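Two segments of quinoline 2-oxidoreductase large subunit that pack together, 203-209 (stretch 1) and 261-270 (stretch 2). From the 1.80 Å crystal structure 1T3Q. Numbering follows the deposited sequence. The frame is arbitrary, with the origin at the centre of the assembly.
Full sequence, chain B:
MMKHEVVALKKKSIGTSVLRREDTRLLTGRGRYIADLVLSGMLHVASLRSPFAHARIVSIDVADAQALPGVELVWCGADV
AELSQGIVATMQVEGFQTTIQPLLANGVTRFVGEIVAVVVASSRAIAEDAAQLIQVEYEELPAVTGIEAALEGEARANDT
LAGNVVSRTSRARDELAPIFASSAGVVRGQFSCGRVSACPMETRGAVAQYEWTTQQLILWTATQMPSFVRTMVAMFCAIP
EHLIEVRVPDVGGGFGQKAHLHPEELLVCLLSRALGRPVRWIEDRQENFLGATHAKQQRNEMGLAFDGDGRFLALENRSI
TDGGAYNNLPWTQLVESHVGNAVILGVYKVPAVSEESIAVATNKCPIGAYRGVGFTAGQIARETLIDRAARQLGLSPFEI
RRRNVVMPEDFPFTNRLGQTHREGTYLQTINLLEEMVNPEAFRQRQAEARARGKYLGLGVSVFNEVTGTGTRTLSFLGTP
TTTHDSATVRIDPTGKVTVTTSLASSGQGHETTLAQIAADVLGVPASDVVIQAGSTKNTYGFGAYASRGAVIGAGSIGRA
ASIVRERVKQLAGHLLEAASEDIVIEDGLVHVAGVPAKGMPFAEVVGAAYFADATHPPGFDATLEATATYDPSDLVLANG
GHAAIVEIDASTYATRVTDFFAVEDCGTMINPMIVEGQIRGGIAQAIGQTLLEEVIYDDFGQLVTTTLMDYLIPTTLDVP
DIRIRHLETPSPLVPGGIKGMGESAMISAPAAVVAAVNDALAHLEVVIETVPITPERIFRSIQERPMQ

Stretch 1 203-209: TRGAVAQ
Stretch 2 261-270: LHPEELLVCL

Strand 205-209 lies along helix 263-270 with the two segments running the same way: their N-to-C directions differ by 25° (signed crossing angle -25°), and the axes approach to 7.2 Å. The register narrows along the pair, from R204 CA to H262 CA at 9.0 Å, through A206 CA to E265 CA at 6.2 Å, to A208 CA to C269 CA at 5.2 Å. The contact is therefore a wedge, filled by long side chains at its wide end and by methyl groups at its narrow end; it buries 357 Å² in total.

The strand is extended, with phi/psi from -170/157 at G205 to -134/107 at Q209, so CA-to-CB directions alternate: A206 and A208 point toward the helix, V207 and Q209 away. The helix is regular, with phi near -60° and psi near -40°. E264 and V268, one turn apart, point toward the strand, while E265 and C269 stand sideways.

At the narrow end V268 (chi1 m) is the bump. Its CG2 meets both strand methyls, 4.2 Å from A206 CB and 3.8 Å from A208 CB. A208 CB presses onto the helix backbone itself, 3.3 Å from V268 O and 3.6 Å from C269 N, with C269 SG (chi1 m) 4.1 Å from the same CB. Alanine suits this site because its single methyl occupies the space left at so close an approach. A206 CB also sits 4.4 Å from E265 CG, an aliphatic part of that side chain.

At the wide end R204 (chi m, t, m, 167°) reaches across the gap. Its CD lies over one face of the H262 ring, 3.7 Å from the centroid and 16° off the normal, a CH-pi contact. H262 (chi1 -42°, chi2 -62°) also places ND1 3.2 Å from R204 NH2, near the guanidinium plane. E264 (chi1 m, chi2 93°) forms a long salt bridge, OE2 to R204 NH1 at 3.6 Å; the oxygen lies well out of the guanidinium plane, so the attraction is one of charge alone. Water 1 supplies directed bonding, accepting from R204 NH2 at 2.8 Å and lying 2.7 Å from E264 OE1.

H262 is the N-cap residue. Its N donates to E265 OE2 (2.8 Å, 172°), with E265 at chi1 m and chi2 t, and E265 N donates to H262 O at 2.9 Å, so the two bonds join the residue before the helix to its first turn. Water 2 lies 2.9 Å from G205 O and 3.4 Å from E265 OE1.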

# COMPACT_ATOMS: atom_id res chain seq x y z
N THR B 203 -15.08 2.98 16.04
CA THR B 203 -14.35 2.62 17.26
C THR B 203 -12.86 2.60 16.96
O THR B 203 -12.43 2.89 15.85
CB THR B 203 -14.77 1.23 17.75
OG1 THR B 203 -14.54 0.26 16.72
CG2 THR B 203 -16.25 1.22 18.14
N ARG B 204 -12.06 2.24 17.96
CA ARG B 204 -10.62 2.19 17.77
C ARG B 204 -10.22 0.95 16.98
O ARG B 204 -10.93 -0.06 16.97
CB ARG B 204 -9.89 2.18 19.11
CG ARG B 204 -10.16 3.41 19.97
CD ARG B 204 -9.55 3.22 21.35
NE ARG B 204 -10.04 2.01 22.00
CZ ARG B 204 -9.49 1.47 23.08
NH1 ARG B 204 -10.00 0.36 23.60
NH2 ARG B 204 -8.43 2.04 23.64
N GLY B 205 -9.07 1.04 16.32
CA GLY B 205 -8.60 -0.09 15.54
C GLY B 205 -7.18 0.12 15.08
O GLY B 205 -6.69 1.24 15.00
N ALA B 206 -6.50 -0.98 14.79
CA ALA B 206 -5.13 -0.93 14.32
C ALA B 206 -4.77 -2.26 13.66
O ALA B 206 -5.33 -3.30 14.00
CB ALA B 206 -4.18 -0.64 15.48
N VAL B 207 -3.85 -2.21 12.71
CA VAL B 207 -3.39 -3.39 12.00
C VAL B 207 -1.88 -3.29 11.89
O VAL B 207 -1.36 -2.28 11.41
CB VAL B 207 -3.99 -3.47 10.56
CG1 VAL B 207 -3.50 -4.74 9.87
CG2 VAL B 207 -5.50 -3.46 10.63
N ALA B 208 -1.18 -4.32 12.34
CA ALA B 208 0.28 -4.32 12.28
C ALA B 208 0.78 -5.36 11.29
O ALA B 208 0.21 -6.44 11.16
CB ALA B 208 0.86 -4.60 13.67
N GLN B 209 1.85 -5.02 10.60
CA GLN B 209 2.46 -5.93 9.64
C GLN B 209 3.96 -5.91 9.87
O GLN B 209 4.64 -4.93 9.54
CB GLN B 209 2.15 -5.50 8.21
CG GLN B 209 2.71 -6.46 7.16
CD GLN B 209 2.34 -6.06 5.74
OE1 GLN B 209 1.76 -6.85 4.99
NE2 GLN B 209 2.66 -4.83 5.38
N LEU B 261 -2.17 6.42 23.57
CA LEU B 261 -1.49 5.21 23.11
C LEU B 261 -2.33 4.10 23.72
O LEU B 261 -2.56 4.09 24.93
CB LEU B 261 -0.06 5.15 23.65
CG LEU B 261 0.69 3.90 23.20
CD1 LEU B 261 0.92 3.95 21.69
CD2 LEU B 261 2.02 3.80 23.93
N HIS B 262 -2.81 3.18 22.90
CA HIS B 262 -3.63 2.09 23.42
C HIS B 262 -2.83 0.81 23.57
O HIS B 262 -1.97 0.51 22.75
CB HIS B 262 -4.82 1.80 22.50
CG HIS B 262 -5.47 3.04 21.96
ND1 HIS B 262 -6.07 3.97 22.77
CD2 HIS B 262 -5.59 3.50 20.69
CE1 HIS B 262 -6.53 4.96 22.03
NE2 HIS B 262 -6.26 4.70 20.76
N PRO B 263 -3.10 0.04 24.63
CA PRO B 263 -2.37 -1.22 24.81
C PRO B 263 -2.46 -2.05 23.52
O PRO B 263 -1.47 -2.65 23.09
CB PRO B 263 -3.10 -1.87 25.97
CG PRO B 263 -3.46 -0.70 26.82
CD PRO B 263 -3.94 0.33 25.80
N GLU B 264 -3.63 -2.06 22.90
CA GLU B 264 -3.83 -2.83 21.68
C GLU B 264 -2.91 -2.45 20.53
O GLU B 264 -2.56 -3.30 19.72
CB GLU B 264 -5.30 -2.77 21.24
CG GLU B 264 -6.27 -3.44 22.19
CD GLU B 264 -6.85 -2.51 23.23
OE1 GLU B 264 -6.15 -1.58 23.68
OE2 GLU B 264 -8.03 -2.70 23.60
N GLU B 265 -2.52 -1.18 20.44
CA GLU B 265 -1.62 -0.76 19.37
C GLU B 265 -0.28 -1.46 19.53
O GLU B 265 0.33 -1.89 18.55
CB GLU B 265 -1.42 0.77 19.38
CG GLU B 265 -2.67 1.54 19.00
CD GLU B 265 -2.50 3.05 19.11
OE1 GLU B 265 -2.67 3.74 18.08
OE2 GLU B 265 -2.20 3.54 20.22
N LEU B 266 0.17 -1.58 20.77
CA LEU B 266 1.43 -2.25 21.02
C LEU B 266 1.24 -3.74 20.79
O LEU B 266 2.07 -4.39 20.17
CB LEU B 266 1.91 -2.00 22.45
CG LEU B 266 2.18 -0.53 22.81
CD1 LEU B 266 2.71 -0.45 24.24
CD2 LEU B 266 3.18 0.06 21.85
N LEU B 267 0.12 -4.27 21.28
CA LEU B 267 -0.16 -5.69 21.15
C LEU B 267 -0.17 -6.19 19.72
O LEU B 267 0.44 -7.22 19.44
CB LEU B 267 -1.48 -6.04 21.85
CG LEU B 267 -1.43 -6.02 23.38
CD1 LEU B 267 -2.83 -6.12 23.94
CD2 LEU B 267 -0.54 -7.17 23.90
N VAL B 268 -0.83 -5.49 18.80
CA VAL B 268 -0.83 -5.98 17.43
C VAL B 268 0.57 -6.03 16.84
O VAL B 268 0.88 -6.92 16.06
CB VAL B 268 -1.76 -5.15 16.51
CG1 VAL B 268 -3.21 -5.38 16.92
CG2 VAL B 268 -1.42 -3.67 16.57
N CYS B 269 1.43 -5.09 17.23
CA CYS B 269 2.80 -5.09 16.73
C CYS B 269 3.54 -6.31 17.26
O CYS B 269 4.24 -7.00 16.52
CB CYS B 269 3.54 -3.82 17.17
SG CYS B 269 2.88 -2.31 16.43
N LEU B 270 3.36 -6.58 18.56
CA LEU B 270 4.01 -7.72 19.19
C LEU B 270 3.49 -9.02 18.58
O LEU B 270 4.25 -9.94 18.31
CB LEU B 270 3.75 -7.71 20.70
CG LEU B 270 4.40 -6.57 21.49
CD1 LEU B 270 3.96 -6.64 22.94
CD2 LEU B 270 5.91 -6.67 21.38
O HOH W 1 -7.20 0.25 25.36
O HOH W 2 -5.87 2.76 17.30